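Local coordinates for type IV pilin protein (Neisseria meningitidis, PDB 5V0M) that is a non-core minor pilin of type IV pili, a pilus-associated subunit probably involved in adhesion to host cells, at residues R8-N19 with L41-V49; N70-T78 with S88-F97. All blocks are in the same frame, centred on the assembly; numbering follows the deposited sequence.

Contact 1: R8-N19 with L41-V49; sequences RLSEVRTTLLHN and LKQNKYFNV
The amide of N19 grips the backbone of K42 with two bonds: OD1 accepts from K42 N at 2.8 Å on an in-plane lone pair, while ND2 donates almost straight to K42 O at 2.9 Å. Both amide ends being engaged, its flip is fixed. One turn back, T15 OG1, lying in the amide plane of N44, accepts a nearly straight bond from N44 ND2 (3.0 Å); T15 CG2 packs against K42 O, with V49 CG2 a little farther off. At the other end the R8 guanidinium lies flat on the Y46 ring, planes 13° apart, with CZ 3.8 Å from the ring centroid in a cation-pi contact. CG anti to the carbonyl carbon (chi1 -68°) and a chain stretched out to NE lay R8 CD over the same ring face. Between these polar ends V12 CB rests on the F47 face (CH-pi), and L9 CD2 touches F47 CZ at 3.8 Å. This is the pilin design, a long N-terminal helix laid on an antiparallel sheet, here meeting the start of strand 47-54 and the loop that leads into it. Farther out, N44 OD1 takes the Y46 backbone N in an Asx turn and a water that also bonds R8 O. Q43 pins V49 through OE1 from V49 N and NE2 to V49 O. N70 accepts from R8 NH1, and A63 and L61 of strand 59-65 back V12 and L16.

Contact 2: N70-T78 with S88-F97; sequences NDGETCVVT and SGTNQSCPGF
A disulfide joins C75 to C94 (SG-SG 2.0 Å, chi3 -95°), covalently tying the segment that enters strand 76-80 to the C-terminal loop; it is probably the disulfide that bounds the D-region of type IV pilins. Backbone pairing supplies a second tie: V76 and S88 form an antiparallel hydrogen-bonded pair, V76 N to S88 O at 2.9 Å and S88 N to V76 O at 3.2 Å. Side-chain hydrogen bonds centre on Q92, where chi1 of -171° and an extended chain carry the amide to the backbone of 72-74. Q92 OE1 accepts from T74 N in the carbonyl plane and, at 2.7 Å and tilted from it, from T74 OG1. Q92 NE2 donates to G72 O, about 20° out of the amide plane. T74 OG1 in turn accepts T90 N along a practically straight 2.8 Å bond. Apolar contact is small: V77 CG1 meets the F97 ring obliquely at CE1 and CZ. E73 OE2 takes C75 N on its anti lone pair and is salt-bridged to R5 of the N-terminal helix. With the T74 hydroxyl both donating and accepting, polar bonds hold the disulfide-closed loop alongside its covalent link.

Both segments of contact 1 precede those of contact 2 in the chain, and the centres of the two contacts lie about 13 Å apart. Both reach the four-stranded antiparallel sheet that packs on helix 3-30: contact 1 involves the outermost strand 47-54, whereas contact 2 joins inner strand 76-80 to the end of edge strand 85-88 and the loop beyond it. They touch at the shared neighbour N70, whose ND2 probably hydrogen-bonds Y46 O, and where R13 packs against G96 and F97. Contact 1 thus seats the helix against the sheet's first strand and its lead-in loop, while contact 2 ties the C-terminal loop to the sheet next to the helix, a layout consistent with a type IV pilin globular domain.

Contact 1: R8-N19 with L41-V49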
# COMPACT_ATOMS: atom_id res chain seq x y z
N ARG A 8 1.24 -4.20 12.63
CA ARG A 8 0.37 -3.52 11.67
C ARG A 8 1.14 -3.18 10.40
O ARG A 8 0.59 -3.30 9.30
CB ARG A 8 -0.26 -2.30 12.33
CG ARG A 8 -1.25 -2.69 13.41
CD ARG A 8 -1.73 -1.47 14.15
NE ARG A 8 -2.65 -1.87 15.22
CZ ARG A 8 -3.29 -1.03 16.01
NH1 ARG A 8 -3.16 0.28 15.85
NH2 ARG A 8 -4.12 -1.49 16.93
N LEU A 9 2.39 -2.76 10.53
CA LEU A 9 3.19 -2.47 9.34
C LEU A 9 3.51 -3.72 8.56
O LEU A 9 3.54 -3.68 7.32
CB LEU A 9 4.44 -1.69 9.71
CG LEU A 9 4.20 -0.22 10.06
CD1 LEU A 9 5.35 0.36 10.86
CD2 LEU A 9 3.92 0.58 8.80
N SER A 10 3.70 -4.86 9.24
CA SER A 10 3.90 -6.11 8.52
C SER A 10 2.63 -6.51 7.78
O SER A 10 2.69 -6.98 6.63
CB SER A 10 4.36 -7.19 9.48
OG SER A 10 4.48 -8.45 8.84
N GLU A 11 1.49 -6.30 8.40
CA GLU A 11 0.24 -6.69 7.75
C GLU A 11 -0.07 -5.81 6.55
O GLU A 11 -0.63 -6.29 5.56
CB GLU A 11 -0.90 -6.71 8.76
CG GLU A 11 -0.71 -7.89 9.73
CD GLU A 11 -1.69 -7.89 10.91
OE1 GLU A 11 -2.41 -6.89 11.09
OE2 GLU A 11 -1.72 -8.90 11.65
N VAL A 12 0.24 -4.50 6.61
CA VAL A 12 -0.08 -3.66 5.46
C VAL A 12 0.85 -3.98 4.30
O VAL A 12 0.47 -3.84 3.12
CB VAL A 12 -0.09 -2.16 5.81
CG1 VAL A 12 1.32 -1.61 5.91
CG2 VAL A 12 -0.87 -1.39 4.77
N ARG A 13 2.06 -4.48 4.59
CA ARG A 13 2.89 -4.99 3.51
C ARG A 13 2.13 -6.06 2.73
O ARG A 13 2.10 -6.05 1.50
CB ARG A 13 4.20 -5.56 4.07
CG ARG A 13 5.07 -6.25 3.06
CD ARG A 13 6.25 -6.95 3.77
NE ARG A 13 7.17 -6.01 4.41
CZ ARG A 13 8.29 -5.55 3.84
NH1 ARG A 13 8.64 -5.94 2.63
NH2 ARG A 13 9.06 -4.70 4.50
N THR A 14 1.47 -6.98 3.45
CA THR A 14 0.72 -8.05 2.81
C THR A 14 -0.46 -7.50 2.02
O THR A 14 -0.73 -7.94 0.90
CB THR A 14 0.29 -9.06 3.88
OG1 THR A 14 1.47 -9.62 4.47
CG2 THR A 14 -0.56 -10.15 3.26
N THR A 15 -1.19 -6.55 2.59
CA THR A 15 -2.33 -5.95 1.88
C THR A 15 -1.87 -5.33 0.57
O THR A 15 -2.52 -5.48 -0.47
CB THR A 15 -2.96 -4.87 2.76
OG1 THR A 15 -3.39 -5.41 4.01
CG2 THR A 15 -4.15 -4.25 2.06
N LEU A 16 -0.77 -4.59 0.60
CA LEU A 16 -0.26 -3.97 -0.62
C LEU A 16 0.16 -5.02 -1.63
O LEU A 16 -0.16 -4.91 -2.82
CB LEU A 16 0.90 -3.02 -0.32
CG LEU A 16 0.50 -1.77 0.44
CD1 LEU A 16 1.72 -1.08 1.04
CD2 LEU A 16 -0.22 -0.82 -0.45
N LEU A 17 0.88 -6.07 -1.18
CA LEU A 17 1.33 -7.09 -2.12
C LEU A 17 0.14 -7.77 -2.78
O LEU A 17 0.17 -8.04 -3.99
CB LEU A 17 2.24 -8.11 -1.42
CG LEU A 17 3.58 -7.51 -1.00
CD1 LEU A 17 4.29 -8.45 -0.00
CD2 LEU A 17 4.48 -7.22 -2.19
N HIS A 18 -0.92 -8.04 -2.02
CA HIS A 18 -2.11 -8.66 -2.61
C HIS A 18 -2.73 -7.76 -3.67
O HIS A 18 -3.12 -8.22 -4.76
CB HIS A 18 -3.13 -8.99 -1.53
CG HIS A 18 -2.75 -10.16 -0.68
ND1 HIS A 18 -1.73 -11.03 -1.03
CD2 HIS A 18 -3.24 -10.60 0.49
CE1 HIS A 18 -1.62 -11.96 -0.10
NE2 HIS A 18 -2.53 -11.73 0.83
N ASN A 19 -2.84 -6.46 -3.38
CA ASN A 19 -3.37 -5.52 -4.36
C ASN A 19 -2.48 -5.50 -5.60
O ASN A 19 -2.99 -5.48 -6.73
CB ASN A 19 -3.50 -4.11 -3.77
CG ASN A 19 -4.77 -3.94 -2.98
OD1 ASN A 19 -5.87 -4.11 -3.49
ND2 ASN A 19 -4.64 -3.59 -1.70
N LEU A 41 -9.88 -1.92 -4.77
CA LEU A 41 -8.70 -2.13 -3.96
C LEU A 41 -9.07 -2.70 -2.59
O LEU A 41 -10.02 -2.23 -1.95
CB LEU A 41 -8.00 -0.80 -3.74
CG LEU A 41 -7.38 -0.18 -4.98
CD1 LEU A 41 -6.90 1.23 -4.67
CD2 LEU A 41 -6.23 -1.02 -5.53
N LYS A 42 -8.31 -3.70 -2.16
CA LYS A 42 -8.51 -4.29 -0.84
C LYS A 42 -7.89 -3.41 0.23
O LYS A 42 -6.76 -2.92 0.10
CB LYS A 42 -7.87 -5.68 -0.79
CG LYS A 42 -8.33 -6.64 -1.88
CD LYS A 42 -9.80 -7.02 -1.74
CE LYS A 42 -10.19 -8.10 -2.76
NZ LYS A 42 -11.56 -8.63 -2.53
N GLN A 43 -8.64 -3.22 1.31
CA GLN A 43 -8.27 -2.32 2.38
C GLN A 43 -7.76 -3.09 3.59
O GLN A 43 -7.78 -4.32 3.67
CB GLN A 43 -9.48 -1.49 2.78
CG GLN A 43 -10.02 -0.65 1.65
CD GLN A 43 -9.02 0.37 1.19
OE1 GLN A 43 -8.37 1.04 2.00
NE2 GLN A 43 -8.89 0.50 -0.10
N ASN A 44 -7.32 -2.31 4.55
CA ASN A 44 -6.79 -2.76 5.80
C ASN A 44 -7.49 -1.99 6.92
O ASN A 44 -7.83 -0.83 6.74
CB ASN A 44 -5.33 -2.39 5.65
CG ASN A 44 -4.52 -2.82 6.76
OD1 ASN A 44 -4.60 -2.25 7.82
ND2 ASN A 44 -3.63 -3.76 6.51
N LYS A 45 -7.69 -2.62 8.09
CA LYS A 45 -8.34 -1.96 9.21
C LYS A 45 -7.58 -0.71 9.65
O LYS A 45 -8.18 0.23 10.18
CB LYS A 45 -8.38 -2.97 10.39
CG LYS A 45 -9.36 -2.72 11.47
CD LYS A 45 -9.73 -4.04 12.23
CE LYS A 45 -8.54 -4.82 12.77
NZ LYS A 45 -8.96 -5.74 13.88
N TYR A 46 -6.27 -0.69 9.45
CA TYR A 46 -5.36 0.29 10.03
C TYR A 46 -4.77 1.26 9.03
O TYR A 46 -4.11 2.23 9.44
CB TYR A 46 -4.22 -0.46 10.73
CG TYR A 46 -4.74 -1.32 11.86
CD1 TYR A 46 -5.39 -0.74 12.95
CD2 TYR A 46 -4.61 -2.69 11.83
CE1 TYR A 46 -5.87 -1.51 13.98
CE2 TYR A 46 -5.09 -3.48 12.88
CZ TYR A 46 -5.73 -2.88 13.92
OH TYR A 46 -6.19 -3.66 14.98
N PHE A 47 -4.98 1.03 7.72
CA PHE A 47 -4.43 1.85 6.65
C PHE A 47 -5.42 1.90 5.51
O PHE A 47 -5.98 0.86 5.11
CB PHE A 47 -3.12 1.27 6.08
CG PHE A 47 -1.96 1.28 7.03
CD1 PHE A 47 -0.99 2.28 6.97
CD2 PHE A 47 -1.82 0.26 7.94
CE1 PHE A 47 0.09 2.27 7.85
CE2 PHE A 47 -0.75 0.26 8.81
CZ PHE A 47 0.20 1.27 8.77
N ASN A 48 -5.60 3.10 4.96
CA ASN A 48 -6.41 3.32 3.77
C ASN A 48 -5.53 3.16 2.53
O ASN A 48 -4.49 3.82 2.42
CB ASN A 48 -6.97 4.74 3.84
CG ASN A 48 -7.96 4.92 4.95
OD1 ASN A 48 -8.73 4.01 5.26
ND2 ASN A 48 -7.95 6.10 5.56
N VAL A 49 -5.91 2.27 1.63
CA VAL A 49 -5.11 1.96 0.45
C VAL A 49 -5.71 2.64 -0.77
O VAL A 49 -6.90 2.48 -1.05
CB VAL A 49 -5.00 0.44 0.25
CG1 VAL A 49 -4.25 0.11 -1.02
CG2 VAL A 49 -4.32 -0.21 1.47
O HOH W 1 -2.12 -3.21 9.07
O HOH W 2 -2.95 -4.63 15.78

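Contact 2: N70-T78 with S88-F97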
# COMPACT_ATOMS: atom_id res chain seq x y z
N ASN A 70 -5.65 3.71 14.11
CA ASN A 70 -4.20 3.66 14.10
C ASN A 70 -3.61 5.02 14.40
O ASN A 70 -2.59 5.41 13.84
CB ASN A 70 -3.72 3.14 12.75
CG ASN A 70 -2.37 2.45 12.81
OD1 ASN A 70 -1.85 2.14 13.88
ND2 ASN A 70 -1.81 2.20 11.65
N ASP A 71 -4.21 5.75 15.33
CA ASP A 71 -3.75 7.11 15.61
C ASP A 71 -2.35 7.06 16.20
O ASP A 71 -2.01 6.15 16.96
CB ASP A 71 -4.71 7.81 16.59
CG ASP A 71 -4.62 9.33 16.52
OD1 ASP A 71 -5.09 9.97 17.48
OD2 ASP A 71 -4.11 9.90 15.53
N GLY A 72 -1.52 8.01 15.83
CA GLY A 72 -0.13 7.96 16.19
C GLY A 72 0.78 7.37 15.13
O GLY A 72 1.96 7.73 15.08
N GLU A 73 0.27 6.46 14.28
CA GLU A 73 1.08 5.97 13.15
C GLU A 73 1.17 7.06 12.10
O GLU A 73 0.15 7.60 11.67
CB GLU A 73 0.44 4.75 12.51
CG GLU A 73 1.24 4.16 11.35
CD GLU A 73 2.61 3.72 11.79
OE1 GLU A 73 2.74 2.72 12.53
OE2 GLU A 73 3.58 4.43 11.45
N THR A 74 2.40 7.37 11.68
CA THR A 74 2.61 8.32 10.60
C THR A 74 3.24 7.70 9.36
O THR A 74 3.39 8.40 8.35
CB THR A 74 3.44 9.53 11.05
OG1 THR A 74 4.82 9.19 11.15
CG2 THR A 74 2.94 10.12 12.36
N CYS A 75 3.62 6.45 9.40
CA CYS A 75 4.29 5.87 8.25
C CYS A 75 3.33 5.65 7.10
O CYS A 75 2.28 5.01 7.24
CB CYS A 75 4.96 4.55 8.61
SG CYS A 75 6.39 4.82 9.72
N VAL A 76 3.71 6.18 5.95
CA VAL A 76 3.00 5.95 4.70
C VAL A 76 3.81 4.95 3.89
O VAL A 76 5.01 5.14 3.68
CB VAL A 76 2.86 7.27 3.93
CG1 VAL A 76 2.22 7.04 2.57
CG2 VAL A 76 2.03 8.26 4.73
N VAL A 77 3.15 3.90 3.41
CA VAL A 77 3.83 2.80 2.74
C VAL A 77 3.41 2.81 1.28
O VAL A 77 2.21 2.94 0.98
CB VAL A 77 3.50 1.46 3.41
CG1 VAL A 77 4.32 0.31 2.79
CG2 VAL A 77 3.68 1.53 4.95
N THR A 78 4.37 2.68 0.37
CA THR A 78 4.09 2.66 -1.07
C THR A 78 4.64 1.39 -1.70
O THR A 78 5.64 0.83 -1.26
CB THR A 78 4.67 3.87 -1.79
OG1 THR A 78 6.09 3.93 -1.59
CG2 THR A 78 4.04 5.14 -1.29
N SER A 88 7.89 5.82 4.77
CA SER A 88 8.48 6.96 5.45
C SER A 88 7.46 7.54 6.41
O SER A 88 6.26 7.56 6.13
CB SER A 88 8.94 8.04 4.45
OG SER A 88 7.82 8.62 3.80
N GLY A 89 7.96 7.98 7.56
CA GLY A 89 7.15 8.57 8.60
C GLY A 89 7.58 9.99 8.90
O GLY A 89 8.49 10.54 8.27
N THR A 90 6.90 10.60 9.87
CA THR A 90 7.17 11.96 10.33
C THR A 90 7.79 11.90 11.72
O THR A 90 7.07 11.66 12.69
CB THR A 90 5.88 12.77 10.41
OG1 THR A 90 5.19 12.76 9.15
CG2 THR A 90 6.18 14.20 10.79
N ASN A 91 9.08 12.24 11.79
CA ASN A 91 10.01 11.83 12.84
C ASN A 91 9.49 10.58 13.55
O ASN A 91 9.06 10.61 14.71
CB ASN A 91 10.42 12.95 13.82
CG ASN A 91 9.67 14.25 13.62
OD1 ASN A 91 8.90 14.68 14.48
ND2 ASN A 91 9.95 14.93 12.51
N GLN A 92 9.54 9.48 12.81
CA GLN A 92 9.11 8.18 13.31
C GLN A 92 9.67 7.12 12.37
O GLN A 92 9.40 7.14 11.17
CB GLN A 92 7.61 8.10 13.31
CG GLN A 92 7.07 6.88 14.01
CD GLN A 92 5.55 6.88 14.02
OE1 GLN A 92 4.91 7.22 13.03
NE2 GLN A 92 4.97 6.53 15.16
N SER A 93 10.44 6.18 12.90
CA SER A 93 10.92 5.07 12.10
C SER A 93 9.76 4.14 11.76
O SER A 93 8.77 4.06 12.48
CB SER A 93 11.95 4.26 12.88
OG SER A 93 13.13 5.02 13.09
N CYS A 94 9.92 3.38 10.69
CA CYS A 94 8.87 2.50 10.19
C CYS A 94 9.38 1.07 10.30
O CYS A 94 10.01 0.56 9.37
CB CYS A 94 8.50 2.85 8.75
SG CYS A 94 8.01 4.56 8.52
N PRO A 95 9.13 0.39 11.41
CA PRO A 95 9.72 -0.93 11.61
C PRO A 95 9.24 -1.93 10.56
O PRO A 95 8.05 -2.01 10.24
CB PRO A 95 9.27 -1.32 13.03
CG PRO A 95 8.11 -0.50 13.31
CD PRO A 95 8.29 0.80 12.55
N GLY A 96 10.19 -2.69 10.01
CA GLY A 96 9.97 -3.58 8.91
C GLY A 96 10.32 -2.98 7.57
O GLY A 96 10.43 -3.71 6.59
N PHE A 97 10.48 -1.65 7.53
CA PHE A 97 10.83 -0.92 6.32
C PHE A 97 12.08 -0.08 6.50
O PHE A 97 12.37 0.77 5.65
CB PHE A 97 9.65 -0.03 5.89
CG PHE A 97 8.39 -0.81 5.54
CD1 PHE A 97 8.18 -1.35 4.29
CD2 PHE A 97 7.43 -1.00 6.51
CE1 PHE A 97 7.02 -2.06 4.01
CE2 PHE A 97 6.26 -1.70 6.23
CZ PHE A 97 6.07 -2.23 4.98
O HOH W 3 4.31 10.75 7.43
O HOH W 4 6.10 7.03 2.00